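Local coordinates for protein fibrillarin-like rRNA/tRNA 2'-O-methyltransferase (Methanocaldococcus jannaschii, PDB 1FBN) that probably uses S-adenosyl-L-methionine to methylate ribose 2'-hydroxyls in rRNA and tRNA at sites chosen by a guide RNA, within a box C/D ribonucleoprotein particle, at residues S57-A62 with Y173-I178; S90-I95 with G99-I104; E113-C118 with I124-G129; D145-D150 with K162-F167. All blocks are in the same frame, centred on the assembly; numbering follows the deposited sequence.

Contact 1 (S57-A62 with Y173-I178); sequences SKLAAA and YGMIAI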
loop_
_atom_site.group_PDB
_atom_site.type_symbol
_atom_site.label_atom_id
_atom_site.label_comp_id
_atom_site.label_asym_id
_atom_site.label_seq_id
_atom_site.Cartn_x
_atom_site.Cartn_y
_atom_site.Cartn_z
ATOM N N SER A 57 -4.759 -1.515 8.210
ATOM C CA SER A 57 -4.046 -1.197 6.977
ATOM C C SER A 57 -3.046 -0.058 7.176
ATOM O O SER A 57 -3.430 1.067 7.499
ATOM C CB SER A 57 -5.049 -0.826 5.879
ATOM O OG SER A 57 -4.397 -0.405 4.689
ATOM N N LYS A 58 -1.767 -0.351 6.958
ATOM C CA LYS A 58 -0.709 0.644 7.116
ATOM C C LYS A 58 -0.850 1.824 6.146
ATOM O O LYS A 58 -0.439 2.946 6.462
ATOM C CB LYS A 58 0.671 -0.003 6.958
ATOM C CG LYS A 58 0.997 -1.049 8.015
ATOM C CD LYS A 58 2.422 -1.564 7.860
ATOM C CE LYS A 58 2.663 -2.785 8.729
ATOM N NZ LYS A 58 1.787 -3.922 8.309
ATOM N N LEU A 59 -1.411 1.566 4.965
ATOM C CA LEU A 59 -1.612 2.619 3.973
ATOM C C LEU A 59 -2.707 3.573 4.468
ATOM O O LEU A 59 -2.572 4.795 4.353
ATOM C CB LEU A 59 -1.970 2.014 2.611
ATOM C CG LEU A 59 -2.134 2.986 1.443
ATOM C CD1 LEU A 59 -0.942 3.933 1.364
ATOM C CD2 LEU A 59 -2.294 2.208 0.147
ATOM N N ALA A 60 -3.772 3.017 5.051
ATOM C CA ALA A 60 -4.852 3.838 5.604
ATOM C C ALA A 60 -4.295 4.659 6.769
ATOM O O ALA A 60 -4.623 5.833 6.925
ATOM C CB ALA A 60 -5.999 2.967 6.084
ATOM N N ALA A 61 -3.437 4.033 7.573
ATOM C CA ALA A 61 -2.810 4.690 8.717
ATOM C C ALA A 61 -1.976 5.886 8.260
ATOM O O ALA A 61 -2.010 6.948 8.884
ATOM C CB ALA A 61 -1.939 3.700 9.480
ATOM N N ALA A 62 -1.239 5.703 7.163
ATOM C CA ALA A 62 -0.394 6.751 6.603
ATOM C C ALA A 62 -1.241 7.931 6.144
ATOM O O ALA A 62 -0.890 9.084 6.395
ATOM C CB ALA A 62 0.440 6.208 5.448
ATOM N N TYR A 173 6.699 5.800 -8.594
ATOM C CA TYR A 173 6.855 5.926 -7.150
ATOM C C TYR A 173 7.024 4.633 -6.372
ATOM O O TYR A 173 6.456 3.591 -6.718
ATOM C CB TYR A 173 5.656 6.667 -6.554
ATOM C CG TYR A 173 5.560 8.119 -6.932
ATOM C CD1 TYR A 173 5.094 8.502 -8.188
ATOM C CD2 TYR A 173 5.932 9.114 -6.035
ATOM C CE1 TYR A 173 5.004 9.843 -8.545
ATOM C CE2 TYR A 173 5.843 10.461 -6.381
ATOM C CZ TYR A 173 5.383 10.815 -7.639
ATOM O OH TYR A 173 5.334 12.137 -8.003
ATOM N N GLY A 174 7.774 4.744 -5.278
ATOM C CA GLY A 174 7.995 3.622 -4.393
ATOM C C GLY A 174 7.403 3.981 -3.040
ATOM O O GLY A 174 7.689 5.056 -2.505
HETATM N N MSE A 175 6.508 3.134 -2.537
HETATM C CA MSE A 175 5.882 3.337 -1.232
HETATM C C MSE A 175 6.346 2.173 -0.362
HETATM O O MSE A 175 6.154 1.016 -0.725
HETATM C CB MSE A 175 4.350 3.325 -1.345
HETATM C CG MSE A 175 3.764 4.414 -2.230
HETATM SE SE MSE A 175 1.950 4.470 -2.194
HETATM C CE MSE A 175 1.683 5.493 -0.753
ATOM N N ILE A 176 6.978 2.471 0.767
ATOM C CA ILE A 176 7.465 1.407 1.639
ATOM C C ILE A 176 7.230 1.674 3.127
ATOM O O ILE A 176 7.616 2.720 3.661
ATOM C CB ILE A 176 8.980 1.109 1.365
ATOM C CG1 ILE A 176 9.455 -0.102 2.175
ATOM C CG2 ILE A 176 9.839 2.334 1.672
ATOM C CD1 ILE A 176 10.884 -0.506 1.892
ATOM N N ALA A 177 6.538 0.739 3.774
ATOM C CA ALA A 177 6.253 0.824 5.201
ATOM C C ALA A 177 7.391 0.100 5.910
ATOM O O ALA A 177 7.549 -1.110 5.772
ATOM C CB ALA A 177 4.919 0.157 5.519
ATOM N N ILE A 178 8.194 0.850 6.657
ATOM C CA ILE A 178 9.338 0.281 7.354
ATOM C C ILE A 178 9.180 0.138 8.866
ATOM O O ILE A 178 8.889 1.105 9.574
ATOM C CB ILE A 178 10.618 1.098 7.062
ATOM C CG1 ILE A 178 10.877 1.148 5.553
ATOM C CG2 ILE A 178 11.816 0.490 7.787
ATOM C CD1 ILE A 178 12.164 1.854 5.159
#
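Leu59 and Met175, the latter built as selenomethionine, meet through their terminal methyls, with Leu59 CD1 3.7 Å from Met175 CE. The side chains cross at about a right angle and touch only through these end methyls. For Leu59 this follows from a first torsion that sets CG anti to the backbone N (chi1 -177°): the CA-CB bond does not aim at the strand, yet the methyl end comes close to it. The second apolar pair lies alongside the lysine chain, where Lys58 CD packs on Ala177 CB at 3.8 Å. At this point the backbones are nearest, Lys58 CA lying 7.2 Å from Ala177 CA.

Polar interactions frame this apolar seam without crossing it. The ammonium group of Lys58, turned by a bend at chi4 (63°), forms a salt bridge with Asp150, a residue predicted to bind S-adenosyl-L-methionine. Ser57 occupies the N-cap of the helix, its OG receiving a weak but fairly straight hydrogen bond from Ala60 N (3.5 Å, 164°); the same hydroxyl oxygen also pairs with Thr88 OG1.

Tyr148 of the next strand touches Lys58, Leu59 and Met175, tying the two pairs together. Helix 58-64 thus lies against the middle of a seven-stranded sheet in order 3-2-1-4-5-7-6, the Rossmann-like core of class I methyltransferases, beside the predicted cofactor site.

Contact 2 (S90-I95 with G99-I104); sequences SHVADI and GIVYAI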
loop_
_atom_site.group_PDB
_atom_site.type_symbol
_atom_site.label_atom_id
_atom_site.label_comp_id
_atom_site.label_asym_id
_atom_site.label_seq_id
_atom_site.Cartn_x
_atom_site.Cartn_y
_atom_site.Cartn_z
ATOM N N SER A 90 -7.194 -5.153 -1.190
ATOM C CA SER A 90 -8.578 -4.949 -1.614
ATOM C C SER A 90 -8.897 -3.468 -1.842
ATOM O O SER A 90 -9.566 -3.113 -2.814
ATOM C CB SER A 90 -9.561 -5.573 -0.619
ATOM O OG SER A 90 -9.505 -4.944 0.646
ATOM N N HIS A 91 -8.390 -2.608 -0.960
ATOM C CA HIS A 91 -8.619 -1.170 -1.076
ATOM C C HIS A 91 -7.833 -0.557 -2.223
ATOM O O HIS A 91 -8.314 0.358 -2.889
ATOM C CB HIS A 91 -8.296 -0.457 0.240
ATOM C CG HIS A 91 -9.356 -0.614 1.287
ATOM N ND1 HIS A 91 -9.243 -1.495 2.340
ATOM C CD2 HIS A 91 -10.549 0.005 1.443
ATOM C CE1 HIS A 91 -10.320 -1.410 3.101
ATOM N NE2 HIS A 91 -11.128 -0.506 2.580
ATOM N N VAL A 92 -6.618 -1.053 -2.448
ATOM C CA VAL A 92 -5.786 -0.555 -3.541
ATOM C C VAL A 92 -6.465 -0.901 -4.870
ATOM O O VAL A 92 -6.429 -0.108 -5.812
ATOM C CB VAL A 92 -4.357 -1.154 -3.495
ATOM C CG1 VAL A 92 -3.589 -0.799 -4.760
ATOM C CG2 VAL A 92 -3.605 -0.632 -2.271
ATOM N N ALA A 93 -7.113 -2.067 -4.919
ATOM C CA ALA A 93 -7.826 -2.528 -6.112
ATOM C C ALA A 93 -9.048 -1.647 -6.378
ATOM O O ALA A 93 -9.431 -1.431 -7.530
ATOM C CB ALA A 93 -8.245 -3.976 -5.942
ATOM N N ASP A 94 -9.666 -1.158 -5.307
ATOM C CA ASP A 94 -10.820 -0.269 -5.421
ATOM C C ASP A 94 -10.376 1.044 -6.054
ATOM O O ASP A 94 -11.049 1.574 -6.933
ATOM C CB ASP A 94 -11.412 0.036 -4.043
ATOM C CG ASP A 94 -12.239 -1.103 -3.489
ATOM O OD1 ASP A 94 -12.547 -2.061 -4.228
ATOM O OD2 ASP A 94 -12.599 -1.030 -2.297
ATOM N N ILE A 95 -9.245 1.569 -5.580
ATOM C CA ILE A 95 -8.687 2.825 -6.078
ATOM C C ILE A 95 -8.307 2.698 -7.551
ATOM O O ILE A 95 -8.780 3.461 -8.391
ATOM C CB ILE A 95 -7.433 3.240 -5.264
ATOM C CG1 ILE A 95 -7.796 3.388 -3.785
ATOM C CG2 ILE A 95 -6.854 4.548 -5.800
ATOM C CD1 ILE A 95 -6.602 3.376 -2.859
ATOM N N GLY A 99 -6.892 -0.004 -13.337
ATOM C CA GLY A 99 -5.522 -0.482 -13.381
ATOM C C GLY A 99 -5.334 -1.942 -13.003
ATOM O O GLY A 99 -6.256 -2.754 -13.121
ATOM N N ILE A 100 -4.126 -2.276 -12.549
ATOM C CA ILE A 100 -3.777 -3.644 -12.166
ATOM C C ILE A 100 -2.896 -3.671 -10.925
ATOM O O ILE A 100 -2.079 -2.779 -10.710
ATOM C CB ILE A 100 -3.012 -4.375 -13.309
ATOM C CG1 ILE A 100 -3.917 -4.547 -14.524
ATOM C CG2 ILE A 100 -2.551 -5.754 -12.859
ATOM C CD1 ILE A 100 -3.233 -5.190 -15.695
ATOM N N VAL A 101 -3.075 -4.706 -10.113
ATOM C CA VAL A 101 -2.286 -4.889 -8.905
ATOM C C VAL A 101 -1.669 -6.286 -8.902
ATOM O O VAL A 101 -2.386 -7.287 -8.832
ATOM C CB VAL A 101 -3.136 -4.733 -7.632
ATOM C CG1 VAL A 101 -2.242 -4.794 -6.407
ATOM C CG2 VAL A 101 -3.904 -3.428 -7.669
ATOM N N TYR A 102 -0.348 -6.347 -9.039
ATOM C CA TYR A 102 0.368 -7.618 -9.014
ATOM C C TYR A 102 0.722 -7.888 -7.560
ATOM O O TYR A 102 1.475 -7.126 -6.948
ATOM C CB TYR A 102 1.656 -7.533 -9.834
ATOM C CG TYR A 102 1.447 -7.190 -11.289
ATOM C CD1 TYR A 102 1.011 -8.156 -12.197
ATOM C CD2 TYR A 102 1.694 -5.902 -11.759
ATOM C CE1 TYR A 102 0.830 -7.847 -13.538
ATOM C CE2 TYR A 102 1.515 -5.582 -13.093
ATOM C CZ TYR A 102 1.083 -6.556 -13.980
ATOM O OH TYR A 102 0.892 -6.232 -15.305
ATOM N N ALA A 103 0.164 -8.957 -7.004
ATOM C CA ALA A 103 0.415 -9.313 -5.613
ATOM C C ALA A 103 1.414 -10.460 -5.494
ATOM O O ALA A 103 1.096 -11.606 -5.818
ATOM C CB ALA A 103 -0.897 -9.675 -4.928
ATOM N N ILE A 104 2.615 -10.145 -5.014
ATOM C CA ILE A 104 3.673 -11.141 -4.849
ATOM C C ILE A 104 3.639 -11.753 -3.447
ATOM O O ILE A 104 3.750 -11.036 -2.450
ATOM C CB ILE A 104 5.084 -10.520 -5.072
ATOM C CG1 ILE A 104 5.110 -9.669 -6.350
ATOM C CG2 ILE A 104 6.152 -11.612 -5.117
ATOM C CD1 ILE A 104 4.774 -10.411 -7.622
#
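Val92 and Val101 meet methyl to methyl, Val92 CG1 standing 3.9 Å from Val101 CG2. That same CG2 also reaches the helix backbone, 4.3 Å from Ala93 CA, so one branch of Val101 touches two consecutive helical residues. The torsions select the branches: Val92 CG1 is anti to its own nitrogen (chi1 171°), whereas Val101 CG2 is anti to its carbonyl carbon. The nearest backbone approach is beside it, Ala93 CA to Val101 CA at 6.6 Å, where the helix residue carries only a methyl.

Around this apolar core, Val92 also leans on Ile78 of the adjoining strand and Ala93 on Ile124, which places the helix across three strands. Strand 77-81, helix 87-95 and strand 100-105 form a beta-alpha-beta unit of the Rossmann-like methyltransferase fold, its helix starting with Thr87 and Thr88, both predicted to bind S-adenosyl-L-methionine.

Further out, on the side of the helix turned away from Val101, Asp94 is gripped through both carboxylate oxygens, OD1 in a salt bridge with Arg121 and OD2 in one with Arg50, and the His91 ring stacks with that of Trp52. Nearer the strand, the side-chain amide of Asn123 donates to Ala93 O while its backbone pairs with Val101.

Contact 3 (E113-C118 with I124-G129); sequences ELLDAC and IIPILG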
loop_
_atom_site.group_PDB
_atom_site.type_symbol
_atom_site.label_atom_id
_atom_site.label_comp_id
_atom_site.label_asym_id
_atom_site.label_seq_id
_atom_site.Cartn_x
_atom_site.Cartn_y
_atom_site.Cartn_z
ATOM N N GLU A 113 -5.163 -17.407 1.323
ATOM C CA GLU A 113 -5.983 -16.455 2.066
ATOM C C GLU A 113 -6.240 -15.203 1.235
ATOM O O GLU A 113 -7.360 -14.689 1.205
ATOM C CB GLU A 113 -5.308 -16.082 3.386
ATOM C CG GLU A 113 -5.041 -17.276 4.286
ATOM C CD GLU A 113 -4.533 -16.885 5.661
ATOM O OE1 GLU A 113 -3.824 -15.859 5.784
ATOM O OE2 GLU A 113 -4.840 -17.618 6.626
ATOM N N LEU A 114 -5.202 -14.729 0.549
ATOM C CA LEU A 114 -5.327 -13.547 -0.293
ATOM C C LEU A 114 -6.336 -13.800 -1.415
ATOM O O LEU A 114 -7.130 -12.926 -1.758
ATOM C CB LEU A 114 -3.963 -13.159 -0.873
ATOM C CG LEU A 114 -3.901 -11.946 -1.814
ATOM C CD1 LEU A 114 -4.501 -10.713 -1.160
ATOM C CD2 LEU A 114 -2.458 -11.690 -2.207
ATOM N N LEU A 115 -6.313 -15.013 -1.961
ATOM C CA LEU A 115 -7.224 -15.408 -3.030
ATOM C C LEU A 115 -8.677 -15.476 -2.569
ATOM O O LEU A 115 -9.586 -15.195 -3.346
ATOM C CB LEU A 115 -6.797 -16.755 -3.625
ATOM C CG LEU A 115 -5.937 -16.718 -4.891
ATOM C CD1 LEU A 115 -4.819 -15.710 -4.761
ATOM C CD2 LEU A 115 -5.393 -18.103 -5.170
ATOM N N ASP A 116 -8.893 -15.842 -1.306
ATOM C CA ASP A 116 -10.243 -15.935 -0.753
ATOM C C ASP A 116 -10.833 -14.557 -0.437
ATOM O O ASP A 116 -12.023 -14.313 -0.655
ATOM C CB ASP A 116 -10.252 -16.808 0.506
ATOM C CG ASP A 116 -9.815 -18.244 0.231
ATOM O OD1 ASP A 116 -10.149 -18.787 -0.848
ATOM O OD2 ASP A 116 -9.137 -18.833 1.100
ATOM N N ALA A 117 -9.990 -13.660 0.065
ATOM C CA ALA A 117 -10.414 -12.310 0.413
ATOM C C ALA A 117 -10.601 -11.411 -0.809
ATOM O O ALA A 117 -11.530 -10.607 -0.852
ATOM C CB ALA A 117 -9.420 -11.689 1.371
ATOM N N CYS A 118 -9.714 -11.539 -1.790
ATOM C CA CYS A 118 -9.781 -10.724 -3.004
ATOM C C CYS A 118 -10.409 -11.483 -4.160
ATOM O O CYS A 118 -10.146 -11.196 -5.332
ATOM C CB CYS A 118 -8.385 -10.224 -3.380
ATOM S SG CYS A 118 -7.682 -9.127 -2.136
ATOM N N ILE A 124 -6.632 -7.727 -9.539
ATOM C CA ILE A 124 -5.553 -8.182 -8.665
ATOM C C ILE A 124 -5.005 -9.472 -9.275
ATOM O O ILE A 124 -5.737 -10.448 -9.458
ATOM C CB ILE A 124 -6.035 -8.474 -7.225
ATOM C CG1 ILE A 124 -6.586 -7.207 -6.574
ATOM C CG2 ILE A 124 -4.884 -9.003 -6.392
ATOM C CD1 ILE A 124 -7.035 -7.404 -5.140
ATOM N N ILE A 125 -3.723 -9.449 -9.627
ATOM C CA ILE A 125 -3.059 -10.596 -10.237
ATOM C C ILE A 125 -2.050 -11.232 -9.283
ATOM O O ILE A 125 -0.986 -10.672 -9.020
ATOM C CB ILE A 125 -2.380 -10.186 -11.562
ATOM C CG1 ILE A 125 -3.452 -9.749 -12.559
ATOM C CG2 ILE A 125 -1.559 -11.334 -12.131
ATOM C CD1 ILE A 125 -2.896 -9.153 -13.803
ATOM N N PRO A 126 -2.395 -12.410 -8.736
ATOM C CA PRO A 126 -1.556 -13.161 -7.802
ATOM C C PRO A 126 -0.358 -13.781 -8.493
ATOM O O PRO A 126 -0.476 -14.331 -9.587
ATOM C CB PRO A 126 -2.504 -14.245 -7.302
ATOM C CG PRO A 126 -3.338 -14.528 -8.506
ATOM C CD PRO A 126 -3.652 -13.134 -9.002
ATOM N N ILE A 127 0.800 -13.667 -7.853
ATOM C CA ILE A 127 2.037 -14.225 -8.379
ATOM C C ILE A 127 2.814 -14.860 -7.232
ATOM O O ILE A 127 3.273 -14.161 -6.327
ATOM C CB ILE A 127 2.913 -13.139 -9.045
ATOM C CG1 ILE A 127 2.162 -12.511 -10.223
ATOM C CG2 ILE A 127 4.244 -13.739 -9.499
ATOM C CD1 ILE A 127 2.823 -11.277 -10.789
ATOM N N LEU A 128 2.909 -16.188 -7.240
ATOM C CA LEU A 128 3.644 -16.901 -6.201
ATOM C C LEU A 128 5.124 -16.689 -6.498
ATOM O O LEU A 128 5.627 -17.159 -7.515
ATOM C CB LEU A 128 3.306 -18.398 -6.232
ATOM C CG LEU A 128 3.651 -19.207 -4.977
ATOM C CD1 LEU A 128 2.682 -18.860 -3.865
ATOM C CD2 LEU A 128 3.585 -20.697 -5.278
ATOM N N GLY A 129 5.808 -15.935 -5.646
ATOM C CA GLY A 129 7.216 -15.682 -5.881
ATOM C C GLY A 129 7.964 -15.128 -4.692
ATOM O O GLY A 129 7.409 -14.946 -3.609
#
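Cys118 and Ile124 form the tight end of this contact. Ile124 CD1 rests against the sulfur at 3.5 Å from Cys118 SG, and against the base of the same side chain at 3.6 Å from Cys118 CB, so a single methyl touches both side-chain atoms of the cysteine. Ile124 reaches this far because CG1 is anti to the carbonyl carbon (chi1 -62°) and the chain then runs on extended to CD1. Cys118 is the first residue to leave the helical conformation, and its CB still points at the strand; the backbones here lie 7.5 Å apart, Cys118 CA to Ile124 CA.

The other pair is more open. Leu115 crosses Pro126 at about a right angle, its CD1 lying 3.7 Å from Pro126 CB and 4.2 Å from Pro126 CG, with both residues exposed to solvent. Leu115 has a first torsion away from the staggered positions (chi1 -96°), and only one of its methyls comes near the proline ring.

Leu114, one residue earlier, points to the strand side as well but packs on Ala103 and Glu105 of the neighbouring strand. The helix therefore straddles two strands, with Leu115 at its solvent margin. Strand 100-105, helix 108-117 and strand 124-128 make up a beta-alpha-beta crossover that finishes one edge of the Rossmann-like sheet.

Contact 4 (D145-D150 with K162-F167); sequences DVIYED and KNAKWF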
loop_
_atom_site.group_PDB
_atom_site.type_symbol
_atom_site.label_atom_id
_atom_site.label_comp_id
_atom_site.label_asym_id
_atom_site.label_seq_id
_atom_site.Cartn_x
_atom_site.Cartn_y
_atom_site.Cartn_z
ATOM N N ASP A 145 3.705 1.693 -12.296
ATOM C CA ASP A 145 3.715 3.106 -11.920
ATOM C C ASP A 145 4.076 3.263 -10.449
ATOM O O ASP A 145 4.695 4.244 -10.048
ATOM C CB ASP A 145 2.334 3.716 -12.149
ATOM C CG ASP A 145 1.872 3.581 -13.579
ATOM O OD1 ASP A 145 2.392 4.323 -14.434
ATOM O OD2 ASP A 145 1.003 2.728 -13.849
ATOM N N VAL A 146 3.671 2.285 -9.646
ATOM C CA VAL A 146 3.921 2.324 -8.215
ATOM C C VAL A 146 4.263 0.951 -7.648
ATOM O O VAL A 146 3.766 -0.074 -8.111
ATOM C CB VAL A 146 2.655 2.838 -7.448
ATOM C CG1 VAL A 146 2.917 2.900 -5.943
ATOM C CG2 VAL A 146 2.223 4.205 -7.964
ATOM N N ILE A 147 5.168 0.939 -6.678
ATOM C CA ILE A 147 5.512 -0.290 -5.980
ATOM C C ILE A 147 5.163 0.002 -4.527
ATOM O O ILE A 147 5.550 1.044 -3.987
ATOM C CB ILE A 147 7.017 -0.645 -6.061
ATOM C CG1 ILE A 147 7.401 -1.049 -7.486
ATOM C CG2 ILE A 147 7.323 -1.804 -5.115
ATOM C CD1 ILE A 147 8.868 -1.416 -7.643
ATOM N N TYR A 148 4.344 -0.861 -3.936
ATOM C CA TYR A 148 3.963 -0.723 -2.536
ATOM C C TYR A 148 4.596 -1.906 -1.822
ATOM O O TYR A 148 4.340 -3.055 -2.181
ATOM C CB TYR A 148 2.440 -0.767 -2.360
ATOM C CG TYR A 148 2.001 -0.660 -0.913
ATOM C CD1 TYR A 148 1.773 0.586 -0.322
ATOM C CD2 TYR A 148 1.848 -1.804 -0.121
ATOM C CE1 TYR A 148 1.406 0.694 1.021
ATOM C CE2 TYR A 148 1.480 -1.708 1.223
ATOM C CZ TYR A 148 1.262 -0.456 1.786
ATOM O OH TYR A 148 0.896 -0.350 3.106
ATOM N N GLU A 149 5.410 -1.622 -0.810
ATOM C CA GLU A 149 6.083 -2.676 -0.067
ATOM C C GLU A 149 5.812 -2.664 1.436
ATOM O O GLU A 149 5.904 -1.628 2.093
ATOM C CB GLU A 149 7.585 -2.617 -0.325
ATOM C CG GLU A 149 8.362 -3.706 0.388
ATOM C CD GLU A 149 9.833 -3.701 0.052
ATOM O OE1 GLU A 149 10.195 -3.227 -1.042
ATOM O OE2 GLU A 149 10.628 -4.187 0.880
ATOM N N ASP A 150 5.514 -3.846 1.967
ATOM C CA ASP A 150 5.234 -4.045 3.384
ATOM C C ASP A 150 5.846 -5.388 3.809
ATOM O O ASP A 150 5.138 -6.379 4.010
ATOM C CB ASP A 150 3.714 -4.035 3.633
ATOM C CG ASP A 150 3.340 -4.200 5.109
ATOM O OD1 ASP A 150 4.189 -3.995 5.998
ATOM O OD2 ASP A 150 2.166 -4.528 5.388
ATOM N N LYS A 162 15.762 -3.292 -5.846
ATOM C CA LYS A 162 15.907 -4.361 -6.830
ATOM C C LYS A 162 14.662 -4.434 -7.723
ATOM O O LYS A 162 14.765 -4.530 -8.947
ATOM C CB LYS A 162 16.128 -5.696 -6.116
ATOM C CG LYS A 162 16.782 -6.759 -6.970
ATOM C CD LYS A 162 16.953 -8.069 -6.207
ATOM C CE LYS A 162 17.763 -7.889 -4.938
ATOM N NZ LYS A 162 17.919 -9.181 -4.230
ATOM N N ASN A 163 13.489 -4.353 -7.105
ATOM C CA ASN A 163 12.234 -4.402 -7.840
ATOM C C ASN A 163 11.981 -3.135 -8.653
ATOM O O ASN A 163 11.328 -3.183 -9.692
ATOM C CB ASN A 163 11.073 -4.685 -6.889
ATOM C CG ASN A 163 10.945 -6.161 -6.557
ATOM O OD1 ASN A 163 10.169 -6.879 -7.191
ATOM N ND2 ASN A 163 11.713 -6.625 -5.574
ATOM N N ALA A 164 12.508 -2.006 -8.179
ATOM C CA ALA A 164 12.359 -0.731 -8.874
ATOM C C ALA A 164 13.169 -0.758 -10.173
ATOM O O ALA A 164 12.691 -0.312 -11.219
ATOM C CB ALA A 164 12.819 0.416 -7.985
ATOM N N LYS A 165 14.385 -1.299 -10.102
ATOM C CA LYS A 165 15.258 -1.407 -11.272
ATOM C C LYS A 165 14.566 -2.247 -12.335
ATOM O O LYS A 165 14.550 -1.894 -13.510
ATOM C CB LYS A 165 16.588 -2.081 -10.913
ATOM C CG LYS A 165 17.552 -1.265 -10.058
ATOM C CD LYS A 165 18.783 -2.120 -9.740
ATOM C CE LYS A 165 19.754 -1.449 -8.779
ATOM N NZ LYS A 165 20.464 -0.308 -9.405
ATOM N N TRP A 166 13.979 -3.358 -11.905
ATOM C CA TRP A 166 13.290 -4.257 -12.812
ATOM C C TRP A 166 11.957 -3.768 -13.362
ATOM O O TRP A 166 11.741 -3.807 -14.573
ATOM C CB TRP A 166 13.068 -5.616 -12.141
ATOM C CG TRP A 166 14.258 -6.509 -12.193
ATOM C CD1 TRP A 166 15.250 -6.610 -11.262
ATOM C CD2 TRP A 166 14.603 -7.421 -13.249
ATOM N NE1 TRP A 166 16.194 -7.522 -11.672
ATOM C CE2 TRP A 166 15.824 -8.034 -12.889
ATOM C CE3 TRP A 166 14.001 -7.774 -14.466
ATOM C CZ2 TRP A 166 16.458 -8.983 -13.702
ATOM C CZ3 TRP A 166 14.630 -8.719 -15.275
ATOM C CH2 TRP A 166 15.847 -9.310 -14.887
ATOM N N PHE A 167 11.094 -3.258 -12.483
ATOM C CA PHE A 167 9.745 -2.857 -12.877
ATOM C C PHE A 167 9.276 -1.405 -12.792
ATOM O O PHE A 167 8.323 -1.036 -13.478
ATOM C CB PHE A 167 8.739 -3.717 -12.107
ATOM C CG PHE A 167 9.074 -5.176 -12.104
ATOM C CD1 PHE A 167 9.000 -5.921 -13.272
ATOM C CD2 PHE A 167 9.498 -5.799 -10.940
ATOM C CE1 PHE A 167 9.347 -7.271 -13.281
ATOM C CE2 PHE A 167 9.846 -7.146 -10.937
ATOM C CZ PHE A 167 9.772 -7.883 -12.111
#
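Asn163, which touches Ile147 across the contact, also places its OD1 at the edge of the Phe167 ring, in the ring plane. One face of that ring is covered over its centre by Trp166 CB, 3.7 Å above the plane, and the ring of Tyr137 meets it with the planes about 15° apart. At the edge of the Trp166 indole, likewise in plane, lies Lys162 O.

Against residues 162-167 it is one methyl that makes the contact. Ile147 CD1 settles on the peptide joining Asn163 and Ala164, 3.7 Å from Asn163 O and 3.7 Å from Ala164 N; the two CB atoms beside it are farther, Asn163 CB at 4.0 Å and Ala164 CB at 4.4 Å. A fully extended outer chain (chi2 -180°) carries CD1 to that peptide.

The carboxamide of Asn163 is held by three hydrogen bonds: OD1 pairs with Tyr137 OH, and ND2 donates to Ile159 O and Ala131 O. Ala131 is a predicted S-adenosyl-L-methionine contact, as is Asp150, the last residue of 145-150. Helix 156-167 thus lies on strand 144-149, the fourth strand of a Rossmann-like methyltransferase core, with Asp150, just beyond Glu149, in the predicted cofactor site.

All four contacts place a helix on the same seven-stranded sheet. Contacts 1 and 2 join through their helices, Leu59 CD2 lying 4.0 Å from Val92 CG2. The strands of contacts 1 and 4 are parallel neighbours, hydrogen-bonded from Met175 N to Ile147 O at 2.7 Å, and those of contacts 2 and 3 likewise, from Ile125 N to Val101 O, also at 2.7 Å. Along the chain, contacts 2, 3 and 4 follow in series inside the loop closed by contact 1. Residues predicted to bind S-adenosyl-L-methionine tie contacts 1, 2 and 4: Thr88 lies between the first two, Asp150 between contacts 1 and 4. Contact 3 is farther off, the side chain of Pro126 about 7 Å from that of Glu105.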